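PDB 6DGM: phosphoglycerol transferase GacH from Streptococcus pyogenes MGAS5005, which probably transfers glycerol phosphate onto the rhamnose polysaccharide of the group A carbohydrate, using a manganese-binding domain related to lipoteichoic acid synthase. Local coordinates for residues N91-T96 with V111-V116; Q81-G86 with I309-F314. All coordinates share one frame; numbering follows the deposited sequence.

Overall arrangement
Both contacts lie in the sulfatase-family domain of GacH, which has the alkaline phosphatase-like fold, and their centres are about 12 Å apart. Interaction 2 joins the end of edge strand 308-310 and the residues just after it to the loop that leaves the neighbouring strand 77-81; interaction 1 packs helix 89-98, which follows that loop, against the short helix 112-115. Both segments of interaction 1 fall in the sequence between the two segments of interaction 2. Helix 89-98 links them: Gln-95 reaches Asp-83 and packs on Ser-311, and Met-92 packs on Ser-82 and Ser-84. Together the contacts hold residues 81-96, whose Gly-87, Gly-88 and Thr-89 line the glycerol phosphate pocket, with Thr-89 also on the manganese ion.

Interaction 1. Residues N91-T96 with V111-V116; sequences NMEFQT and VLYSEV
Phe-94 and Leu-112 form the apolar centre of a contact between helices 89-98 and 112-115 of the alkaline phosphatase-like fold. Leu-112 CB sits over one face of the Phe-94 ring as a CH-pi contact, 3.9 Å from the centroid, while its CD1 touches Phe-94 CD1 at 3.6 Å. Tyr-113 CE1 lies in plane at the edge of the same ring, the two side chains sliding past each other in opposite directions, and Val-116 CG1 approaches Phe-94 CZ. Phe-94 CB points toward 111-116, and CG, anti to the backbone N (chi1 171°), comes within 3.7 Å of Leu-112 CB. Two polar bonds flank this core. Tyr-113 OH donates to Glu-93 OE2 (2.8 Å) from above the carboxylate plane, ring and carboxylate nearly perpendicular. Tyr-152 also bonds OE2 and Arg-148 forms a salt bridge with OE1; Arg-148 lines the glycerol phosphate pocket, so Glu-93 is second-shell to that site. Gln-95 NE2, also bonded to Asp-83, reaches Asn-91 O from above the carbonyl plane, opposite Gln-95 N. Asn-91 ND2 bonds Ser-110 O, and its OD1 accepts the Leu-112 N-H at 2.8 Å, nearly straight at 170°, plus a water that in turn accepts from Tyr-113 N.

Interaction 2. Residues Q81-G86 with I309-F314; sequences QSDSYG and INSSDF
Gln-81 N donates to Ile-309 O at 2.8 Å, nearly along the C=O axis, where strand 77-81 runs parallel to edge strand 308-310 of the central mixed sheet. Beyond this bond the backbones part, and a water lies between them. Asp-83 is the side chain that reaches back. Its CB leaves the loop obliquely to 309-314, and CG is anti to the carbonyl carbon (chi1 -64°). At the tip OD2 is the oxygen nearest Ser-311, 4.4 Å from its OG, and the water is 2.8 Å from OD2 and 2.7 Å from OG. It also lies 2.8 Å from Gln-81 O, so a carboxylate, a hydroxyl and a main-chain carbonyl are all within bonding distance of one water, whose two protons have more acceptors than they can serve. Gln-95 NE2 of helix 89-98 bonds OD2 directly. On the other segment, Asp-313 OD2 accepts from Asn-310 N at 2.9 Å, and Asp-313 N returns a bond to Asn-310 O, fixing the turn that carries Ser-311; Ser-341 binds the same OD2. The contact is chiefly polar, one direct backbone bond and one shared water, and the Gln-95 amide would be expected to help stabilise the Asp-83 charge.

Interaction 1. Residues N91-T96 with V111-V116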
# COMPACT_ATOMS: atom_id res chain seq x y z
N ASN A 91 -8.22 -0.07 -5.04
CA ASN A 91 -8.81 -0.01 -3.71
C ASN A 91 -7.74 -0.14 -2.64
O ASN A 91 -7.80 0.56 -1.62
CB ASN A 91 -9.88 -1.08 -3.56
CG ASN A 91 -11.09 -0.79 -4.40
OD1 ASN A 91 -11.40 0.37 -4.66
ND2 ASN A 91 -11.76 -1.84 -4.86
N MET A 92 -6.75 -1.00 -2.85
CA MET A 92 -5.62 -1.05 -1.91
C MET A 92 -4.84 0.26 -1.97
O MET A 92 -4.45 0.82 -0.94
CB MET A 92 -4.73 -2.25 -2.21
CG MET A 92 -5.10 -3.50 -1.38
SD MET A 92 -6.80 -4.06 -1.50
CE MET A 92 -6.83 -4.73 -3.16
N GLU A 93 -4.65 0.78 -3.18
CA GLU A 93 -3.95 2.04 -3.37
C GLU A 93 -4.59 3.18 -2.58
O GLU A 93 -3.91 3.90 -1.84
CB GLU A 93 -3.98 2.35 -4.87
CG GLU A 93 -3.08 3.49 -5.34
CD GLU A 93 -3.36 3.79 -6.80
OE1 GLU A 93 -3.68 2.83 -7.53
OE2 GLU A 93 -3.31 4.97 -7.20
N PHE A 94 -5.91 3.34 -2.72
CA PHE A 94 -6.64 4.36 -1.97
C PHE A 94 -6.40 4.24 -0.47
O PHE A 94 -6.19 5.23 0.23
CB PHE A 94 -8.15 4.21 -2.25
CG PHE A 94 -9.04 5.05 -1.38
CD1 PHE A 94 -9.43 4.62 -0.11
CD2 PHE A 94 -9.53 6.26 -1.84
CE1 PHE A 94 -10.28 5.38 0.70
CE2 PHE A 94 -10.39 7.04 -1.04
CZ PHE A 94 -10.75 6.61 0.24
N GLN A 95 -6.42 3.01 0.03
CA GLN A 95 -6.25 2.79 1.46
C GLN A 95 -4.84 3.15 1.92
O GLN A 95 -4.66 3.71 3.01
CB GLN A 95 -6.58 1.34 1.79
CG GLN A 95 -8.05 1.00 1.59
CD GLN A 95 -8.32 -0.43 1.86
OE1 GLN A 95 -8.55 -0.82 3.00
NE2 GLN A 95 -8.29 -1.26 0.81
N THR A 96 -3.82 2.88 1.09
CA THR A 96 -2.48 3.29 1.50
C THR A 96 -2.39 4.81 1.62
O THR A 96 -1.76 5.34 2.54
CB THR A 96 -1.40 2.77 0.55
OG1 THR A 96 -1.42 3.49 -0.70
CG2 THR A 96 -1.53 1.28 0.31
N VAL A 111 -15.46 0.49 -6.26
CA VAL A 111 -14.16 1.13 -6.48
C VAL A 111 -14.13 2.46 -5.73
O VAL A 111 -14.90 3.37 -6.03
CB VAL A 111 -13.86 1.33 -7.98
CG1 VAL A 111 -12.57 2.13 -8.16
CG2 VAL A 111 -13.76 -0.02 -8.67
N LEU A 112 -13.22 2.55 -4.75
CA LEU A 112 -13.14 3.73 -3.90
C LEU A 112 -12.82 4.99 -4.68
O LEU A 112 -13.39 6.05 -4.41
CB LEU A 112 -12.10 3.48 -2.80
CG LEU A 112 -12.55 2.36 -1.84
CD1 LEU A 112 -11.40 1.80 -1.05
CD2 LEU A 112 -13.63 2.89 -0.90
N TYR A 113 -11.93 4.91 -5.66
CA TYR A 113 -11.55 6.09 -6.42
C TYR A 113 -12.71 6.66 -7.23
O TYR A 113 -12.68 7.84 -7.58
CB TYR A 113 -10.40 5.74 -7.39
CG TYR A 113 -8.99 5.79 -6.83
CD1 TYR A 113 -8.72 6.35 -5.59
CD2 TYR A 113 -7.92 5.29 -7.57
CE1 TYR A 113 -7.43 6.42 -5.10
CE2 TYR A 113 -6.63 5.36 -7.09
CZ TYR A 113 -6.39 5.93 -5.84
OH TYR A 113 -5.11 6.03 -5.32
N SER A 114 -13.71 5.84 -7.56
CA SER A 114 -14.86 6.30 -8.32
C SER A 114 -16.04 6.68 -7.45
O SER A 114 -16.78 7.59 -7.81
CB SER A 114 -15.34 5.20 -9.28
OG SER A 114 -14.36 4.89 -10.25
N GLU A 115 -16.23 6.00 -6.31
CA GLU A 115 -17.44 6.15 -5.52
C GLU A 115 -17.26 6.89 -4.21
O GLU A 115 -18.25 7.36 -3.64
CB GLU A 115 -18.01 4.77 -5.18
CG GLU A 115 -18.37 3.97 -6.41
CD GLU A 115 -18.80 2.56 -6.10
OE1 GLU A 115 -19.68 2.38 -5.25
OE2 GLU A 115 -18.25 1.62 -6.73
N VAL A 116 -16.04 6.95 -3.68
CA VAL A 116 -15.79 7.60 -2.39
C VAL A 116 -14.87 8.81 -2.55
O VAL A 116 -15.21 9.91 -2.09
CB VAL A 116 -15.23 6.61 -1.35
CG1 VAL A 116 -14.81 7.35 -0.06
CG2 VAL A 116 -16.25 5.55 -1.01
O HOH W 1 -10.17 2.70 -5.69

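Interaction 2. Residues Q81-G86 with I309-F314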
# COMPACT_ATOMS: atom_id res chain seq x y z
N GLN A 81 -3.18 -8.00 4.65
CA GLN A 81 -4.48 -8.52 4.26
C GLN A 81 -5.01 -7.68 3.09
O GLN A 81 -5.09 -6.45 3.18
CB GLN A 81 -5.46 -8.48 5.42
CG GLN A 81 -6.77 -9.11 5.05
CD GLN A 81 -7.65 -9.36 6.23
OE1 GLN A 81 -7.38 -10.24 7.05
NE2 GLN A 81 -8.71 -8.57 6.35
N SER A 82 -5.37 -8.35 2.01
CA SER A 82 -5.95 -7.69 0.85
C SER A 82 -7.47 -7.86 0.90
O SER A 82 -7.98 -8.85 1.42
CB SER A 82 -5.43 -8.33 -0.44
OG SER A 82 -6.03 -7.76 -1.58
N ASP A 83 -8.17 -6.90 0.32
CA ASP A 83 -9.62 -6.94 0.26
C ASP A 83 -10.17 -7.73 -0.91
O ASP A 83 -11.39 -7.95 -0.95
CB ASP A 83 -10.17 -5.52 0.21
CG ASP A 83 -9.85 -4.74 1.45
OD1 ASP A 83 -10.47 -5.04 2.49
OD2 ASP A 83 -8.94 -3.89 1.42
N SER A 84 -9.33 -8.17 -1.85
CA SER A 84 -9.84 -8.84 -3.04
C SER A 84 -8.80 -9.81 -3.56
O SER A 84 -7.70 -9.93 -3.02
CB SER A 84 -10.31 -7.81 -4.07
OG SER A 84 -9.33 -6.80 -4.23
N TYR A 85 -9.20 -10.56 -4.59
CA TYR A 85 -8.40 -11.61 -5.19
C TYR A 85 -8.40 -11.41 -6.70
O TYR A 85 -9.46 -11.22 -7.29
CB TYR A 85 -8.98 -12.99 -4.84
CG TYR A 85 -8.30 -14.15 -5.53
CD1 TYR A 85 -7.05 -14.59 -5.12
CD2 TYR A 85 -8.93 -14.84 -6.55
CE1 TYR A 85 -6.42 -15.67 -5.75
CE2 TYR A 85 -8.32 -15.91 -7.17
CZ TYR A 85 -7.07 -16.32 -6.76
OH TYR A 85 -6.47 -17.39 -7.38
N GLY A 86 -7.20 -11.42 -7.30
CA GLY A 86 -7.06 -11.29 -8.73
C GLY A 86 -7.40 -9.94 -9.29
O GLY A 86 -7.56 -9.79 -10.50
N ILE A 309 -0.98 -6.87 8.82
CA ILE A 309 -1.62 -5.57 8.85
C ILE A 309 -2.45 -5.41 7.59
O ILE A 309 -2.44 -6.25 6.70
CB ILE A 309 -0.62 -4.42 9.01
CG1 ILE A 309 0.31 -4.32 7.81
CG2 ILE A 309 0.19 -4.60 10.32
CD1 ILE A 309 1.36 -3.22 7.97
N ASN A 310 -3.19 -4.31 7.53
CA ASN A 310 -4.03 -3.97 6.39
C ASN A 310 -3.33 -2.90 5.56
O ASN A 310 -2.46 -2.19 6.04
CB ASN A 310 -5.34 -3.39 6.92
CG ASN A 310 -6.50 -3.64 5.99
OD1 ASN A 310 -6.68 -4.76 5.48
ND2 ASN A 310 -7.32 -2.61 5.78
N SER A 311 -3.76 -2.78 4.30
CA SER A 311 -3.20 -1.74 3.44
C SER A 311 -3.39 -0.34 4.04
O SER A 311 -2.54 0.54 3.87
CB SER A 311 -3.82 -1.80 2.04
OG SER A 311 -5.23 -1.60 2.03
N SER A 312 -4.50 -0.13 4.74
CA SER A 312 -4.80 1.16 5.34
C SER A 312 -3.86 1.51 6.49
O SER A 312 -3.83 2.67 6.90
CB SER A 312 -6.25 1.17 5.83
OG SER A 312 -6.47 0.09 6.71
N ASP A 313 -3.11 0.54 7.01
CA ASP A 313 -2.22 0.74 8.13
C ASP A 313 -0.83 1.22 7.72
O ASP A 313 -0.02 1.51 8.60
CB ASP A 313 -2.01 -0.59 8.88
CG ASP A 313 -3.24 -1.06 9.63
OD1 ASP A 313 -3.98 -0.23 10.19
OD2 ASP A 313 -3.46 -2.30 9.64
N PHE A 314 -0.51 1.27 6.42
CA PHE A 314 0.87 1.49 6.02
C PHE A 314 1.40 2.84 6.50
O PHE A 314 2.55 2.93 6.94
CB PHE A 314 1.05 1.37 4.51
CG PHE A 314 1.05 -0.05 4.00
CD1 PHE A 314 1.49 -1.12 4.77
CD2 PHE A 314 0.60 -0.31 2.73
CE1 PHE A 314 1.48 -2.42 4.25
CE2 PHE A 314 0.58 -1.60 2.22
CZ PHE A 314 1.03 -2.64 2.97
O HOH W 2 -6.21 -4.09 2.20